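Local coordinates for catalytic domain of the nuclear inclusion protein A (nia) (Tobacco etch virus, PDB 1LVM) that probably cleaves the viral polyprotein at specific peptide sites, as a cysteine protease built on the chymotrypsin-type double beta-barrel, at residues 176-179 / 180-184; 192-195 / 196-199. The protein carries 1 engineered substitution. All coordinates share one frame; numbering follows the deposited sequence.

Interaction 1. Residues 176-179 / 180-184; sequences SASN and FTNTN
The side-chain amide of N179 folds back into the turn that follows it and is held at both ends by T183 and N184. Its CG sits between the backbone N and the carbonyl carbon (chi1 54°), which brings OD1 and ND2 inside the loop. There OD1 accepts two backbone N-H groups. The N of T183 approaches OD1 of N179 in the carbonyl plane, on a lone pair, at 2.8 Å, whereas the N of N184 reaches the same OD1 from above that plane, at 3.1 Å, though its N-H points almost straight at the oxygen (167°). ND2 of N179 gives a proton to OG1 of T183 at 2.8 Å, so the amide is gripped through both its oxygen and its nitrogen and its rotation is fixed. OG1 of T183 lies in turn 2.9 Å from OG1 of T181, to which it is hydrogen-bonded. The backbone completes this compact core: N of N182 bonds to O of N179 at 3.0 Å, closing a type I turn, and N of N179 bonds to O of N184 at 3.2 Å.

The outer side is looser. The poorly ordered, exposed ring of F180 leans obliquely by the carbonyl carbon of N179, and between OG of S178 and ND2 of N182 lies a water, which accepts from ND2 at 2.9 Å but is only weakly bound to OG.

Side-chain amides of the loop also reach the bound peptide: ND2 of N179 and ND2 of N184 each bond to an acidic side chain, and ND2 of N182 to an aromatic one. With A177, S178 and N179 pairing antiparallel to the peptide backbone, this is the substrate-binding strand and the loop after it in a chymotrypsin-like protease, whose sheet is continued by the bound peptide.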
loop_
_atom_site.group_PDB
_atom_site.type_symbol
_atom_site.label_atom_id
_atom_site.label_comp_id
_atom_site.label_asym_id
_atom_site.label_seq_id
_atom_site.Cartn_x
_atom_site.Cartn_y
_atom_site.Cartn_z
ATOM N N SER A 176 -6.598 0.084 2.096
ATOM C CA SER A 176 -7.366 0.694 0.988
ATOM C C SER A 176 -8.597 1.472 1.371
ATOM O O SER A 176 -8.835 2.612 0.908
ATOM C CB SER A 176 -7.875 -0.377 -0.013
ATOM O OG SER A 176 -6.863 -0.844 -0.863
ATOM N N ALA A 177 -9.382 0.916 2.286
ATOM C CA ALA A 177 -10.682 1.600 2.459
ATOM C C ALA A 177 -11.371 1.337 3.787
ATOM O O ALA A 177 -10.924 0.523 4.566
ATOM C CB ALA A 177 -11.627 1.098 1.292
ATOM N N SER A 178 -12.466 2.055 4.013
ATOM C CA SER A 178 -13.256 1.861 5.204
ATOM C C SER A 178 -14.743 1.963 4.838
ATOM O O SER A 178 -15.074 2.427 3.721
ATOM C CB SER A 178 -12.886 2.926 6.237
ATOM O OG SER A 178 -13.581 2.666 7.437
ATOM N N ASN A 179 -15.621 1.500 5.744
ATOM C CA ASN A 179 -17.079 1.680 5.539
ATOM C C ASN A 179 -17.361 3.133 5.921
ATOM O O ASN A 179 -16.493 3.825 6.466
ATOM C CB ASN A 179 -17.938 0.738 6.371
ATOM C CG ASN A 179 -17.631 0.777 7.874
ATOM O OD1 ASN A 179 -16.852 1.594 8.375
ATOM N ND2 ASN A 179 -18.288 -0.111 8.604
ATOM N N PHE A 180 -18.559 3.620 5.623
ATOM C CA PHE A 180 -18.851 5.035 5.877
ATOM C C PHE A 180 -18.692 5.561 7.303
ATOM O O PHE A 180 -18.406 6.747 7.504
ATOM C CB PHE A 180 -20.233 5.388 5.298
ATOM C CG PHE A 180 -20.295 5.249 3.789
ATOM C CD1 PHE A 180 -19.159 5.496 3.005
ATOM C CD2 PHE A 180 -21.476 4.881 3.151
ATOM C CE1 PHE A 180 -19.204 5.375 1.619
ATOM C CE2 PHE A 180 -21.525 4.762 1.761
ATOM C CZ PHE A 180 -20.384 5.010 0.999
ATOM N N THR A 181 -18.825 4.673 8.277
ATOM C CA THR A 181 -18.707 5.032 9.680
ATOM C C THR A 181 -17.327 4.802 10.267
ATOM O O THR A 181 -17.114 4.978 11.466
ATOM C CB THR A 181 -19.723 4.234 10.501
ATOM O OG1 THR A 181 -19.638 2.848 10.136
ATOM C CG2 THR A 181 -21.136 4.740 10.222
ATOM N N ASN A 182 -16.385 4.434 9.416
ATOM C CA ASN A 182 -15.029 4.161 9.859
ATOM C C ASN A 182 -15.024 3.157 10.990
ATOM O O ASN A 182 -14.215 3.254 11.913
ATOM C CB ASN A 182 -14.321 5.447 10.299
ATOM C CG ASN A 182 -14.105 6.396 9.157
ATOM O OD1 ASN A 182 -14.949 7.249 8.867
ATOM N ND2 ASN A 182 -12.980 6.233 8.466
ATOM N N THR A 183 -15.940 2.194 10.938
ATOM C CA THR A 183 -15.969 1.161 11.971
ATOM C C THR A 183 -15.361 -0.183 11.474
ATOM O O THR A 183 -15.022 -1.070 12.286
ATOM C CB THR A 183 -17.392 0.913 12.415
ATOM O OG1 THR A 183 -18.176 0.596 11.260
ATOM C CG2 THR A 183 -17.957 2.165 13.098
ATOM N N ASN A 184 -15.288 -0.388 10.155
ATOM C CA ASN A 184 -14.651 -1.645 9.639
ATOM C C ASN A 184 -13.635 -1.205 8.576
ATOM O O ASN A 184 -14.024 -0.459 7.719
ATOM C CB ASN A 184 -15.648 -2.531 8.936
ATOM C CG ASN A 184 -16.624 -3.102 9.876
ATOM O OD1 ASN A 184 -16.261 -3.515 10.977
ATOM N ND2 ASN A 184 -17.871 -3.132 9.474
HETATM O O HOH W 1 -11.146 4.102 8.945
#

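Interaction 2. Residues 192-195 / 196-199; sequences KNFM and ELLT
One face of the F194 ring is covered by L198, whose CG stands over it in a CH-pi contact, 4.3 Å from the centroid and 20° off the ring normal, displaced toward the rim. Both methyls of L198 lie over that same face, near the rim: CD1 of L198 is 3.8 Å from CE2 of F194, and CD2 of L198 is 3.9 Å from CZ of F194. CD2 of L197 approaches obliquely beyond the CD1-CE1 side of the ring, 4.0 Å from CE1 of F194. F108 adds an edge-to-face contact to the F194 ring, and I50 and I92 also touch this aromatic group.

The chain of F194 swings CG away from its backbone N (chi1 -164°), laying the ring alongside the residues one helical turn later. Beneath it the helix is opened by N of L197 bonding to O of N193, the N-cap residue, and continued by N of L198 to O of F194 at 3.0 Å.

At the C-terminal end O of M195 has two donors from one residue. OG1 of T199 bonds to it at 2.7 Å, reaching back because chi1 (59°) sets the hydroxyl between the backbone N and the carbonyl carbon; N of T199 adds a weak bond at 3.1 Å. On the exposed flank, E196 turns outward to N200, its OE1 accepting from ND2 of that residue.

The arrangement is that of a short amphipathic helix, its apolar side laid against strands 48-51 and 91-94 of the eight-stranded antiparallel sheet.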
loop_
_atom_site.group_PDB
_atom_site.type_symbol
_atom_site.label_atom_id
_atom_site.label_comp_id
_atom_site.label_asym_id
_atom_site.label_seq_id
_atom_site.Cartn_x
_atom_site.Cartn_y
_atom_site.Cartn_z
ATOM N N LYS A 192 -1.783 -13.880 -5.304
ATOM C CA LYS A 192 -0.935 -15.073 -5.411
ATOM C C LYS A 192 0.272 -14.827 -6.341
ATOM O O LYS A 192 0.162 -14.103 -7.342
ATOM C CB LYS A 192 -1.790 -16.204 -5.979
ATOM C CG LYS A 192 -1.084 -17.483 -6.126
ATOM C CD LYS A 192 -2.049 -18.489 -6.790
ATOM C CE LYS A 192 -1.463 -19.885 -6.897
ATOM N NZ LYS A 192 -1.093 -20.413 -5.561
ATOM N N ASN A 193 1.413 -15.422 -5.984
ATOM C CA ASN A 193 2.664 -15.350 -6.744
ATOM C C ASN A 193 3.161 -13.931 -7.029
ATOM O O ASN A 193 3.725 -13.601 -8.105
ATOM C CB ASN A 193 2.530 -16.182 -8.016
ATOM C CG ASN A 193 2.343 -17.681 -7.702
ATOM O OD1 ASN A 193 2.718 -18.143 -6.619
ATOM N ND2 ASN A 193 1.737 -18.425 -8.620
ATOM N N PHE A 194 2.986 -13.082 -6.025
ATOM C CA PHE A 194 3.422 -11.694 -6.178
ATOM C C PHE A 194 4.925 -11.590 -6.271
ATOM O O PHE A 194 5.425 -10.741 -6.989
ATOM C CB PHE A 194 2.844 -10.860 -4.995
ATOM C CG PHE A 194 2.879 -9.358 -5.199
ATOM C CD1 PHE A 194 2.240 -8.742 -6.276
ATOM C CD2 PHE A 194 3.603 -8.551 -4.294
ATOM C CE1 PHE A 194 2.297 -7.346 -6.486
ATOM C CE2 PHE A 194 3.680 -7.141 -4.476
ATOM C CZ PHE A 194 3.045 -6.531 -5.544
ATOM N N MET A 195 5.672 -12.415 -5.530
ATOM C CA MET A 195 7.140 -12.312 -5.619
ATOM C C MET A 195 7.575 -12.611 -7.055
ATOM O O MET A 195 8.508 -11.993 -7.571
ATOM C CB MET A 195 7.842 -13.274 -4.652
ATOM C CG MET A 195 7.630 -12.968 -3.142
ATOM S SD MET A 195 7.933 -11.260 -2.737
ATOM C CE MET A 195 9.723 -11.070 -3.153
ATOM N N GLU A 196 6.907 -13.563 -7.703
ATOM C CA GLU A 196 7.261 -13.875 -9.116
ATOM C C GLU A 196 7.066 -12.601 -9.971
ATOM O O GLU A 196 7.897 -12.216 -10.804
ATOM C CB GLU A 196 6.347 -14.988 -9.682
ATOM C CG GLU A 196 6.852 -15.546 -11.043
ATOM C CD GLU A 196 8.242 -16.132 -10.870
ATOM O OE1 GLU A 196 9.033 -16.052 -11.837
ATOM O OE2 GLU A 196 8.557 -16.663 -9.771
ATOM N N LEU A 197 5.927 -11.961 -9.770
ATOM C CA LEU A 197 5.638 -10.755 -10.548
ATOM C C LEU A 197 6.702 -9.665 -10.340
ATOM O O LEU A 197 7.100 -9.003 -11.288
ATOM C CB LEU A 197 4.241 -10.227 -10.167
ATOM C CG LEU A 197 3.874 -8.884 -10.825
ATOM C CD1 LEU A 197 3.834 -9.060 -12.394
ATOM C CD2 LEU A 197 2.510 -8.499 -10.321
ATOM N N LEU A 198 7.162 -9.468 -9.102
ATOM C CA LEU A 198 8.163 -8.437 -8.870
ATOM C C LEU A 198 9.531 -8.731 -9.388
ATOM O O LEU A 198 10.295 -7.807 -9.578
ATOM C CB LEU A 198 8.330 -8.144 -7.341
ATOM C CG LEU A 198 7.065 -7.684 -6.606
ATOM C CD1 LEU A 198 7.398 -7.572 -5.090
ATOM C CD2 LEU A 198 6.608 -6.290 -7.085
ATOM N N THR A 199 9.841 -10.018 -9.573
ATOM C CA THR A 199 11.185 -10.447 -9.974
ATOM C C THR A 199 11.320 -11.100 -11.338
ATOM O O THR A 199 12.407 -11.529 -11.675
ATOM C CB THR A 199 11.693 -11.430 -8.984
ATOM O OG1 THR A 199 10.780 -12.548 -8.962
ATOM C CG2 THR A 199 11.722 -10.801 -7.612
#

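Overall arrangement
Interaction 1 comes first along the chain and closes the loop between strands 171-179 and 185-189, neighbours in the six-stranded barrel, so it forms a hairpin connection beside the bound peptide. The chain then runs through strand 185-189 to interaction 2, which lies within the short helix 194-199. The two contacts follow in series, neither nested nor crossing. The centres of interactions 1 and 2 are about 29 Å apart, on opposite sides of the chain's centre. The nearest atoms of interactions 1 and 2 are about 12 Å apart, without touching. Interaction 1 thus belongs to one barrel and the bound peptide, while the helix of interaction 2 carries the chain from that barrel to the other sheet.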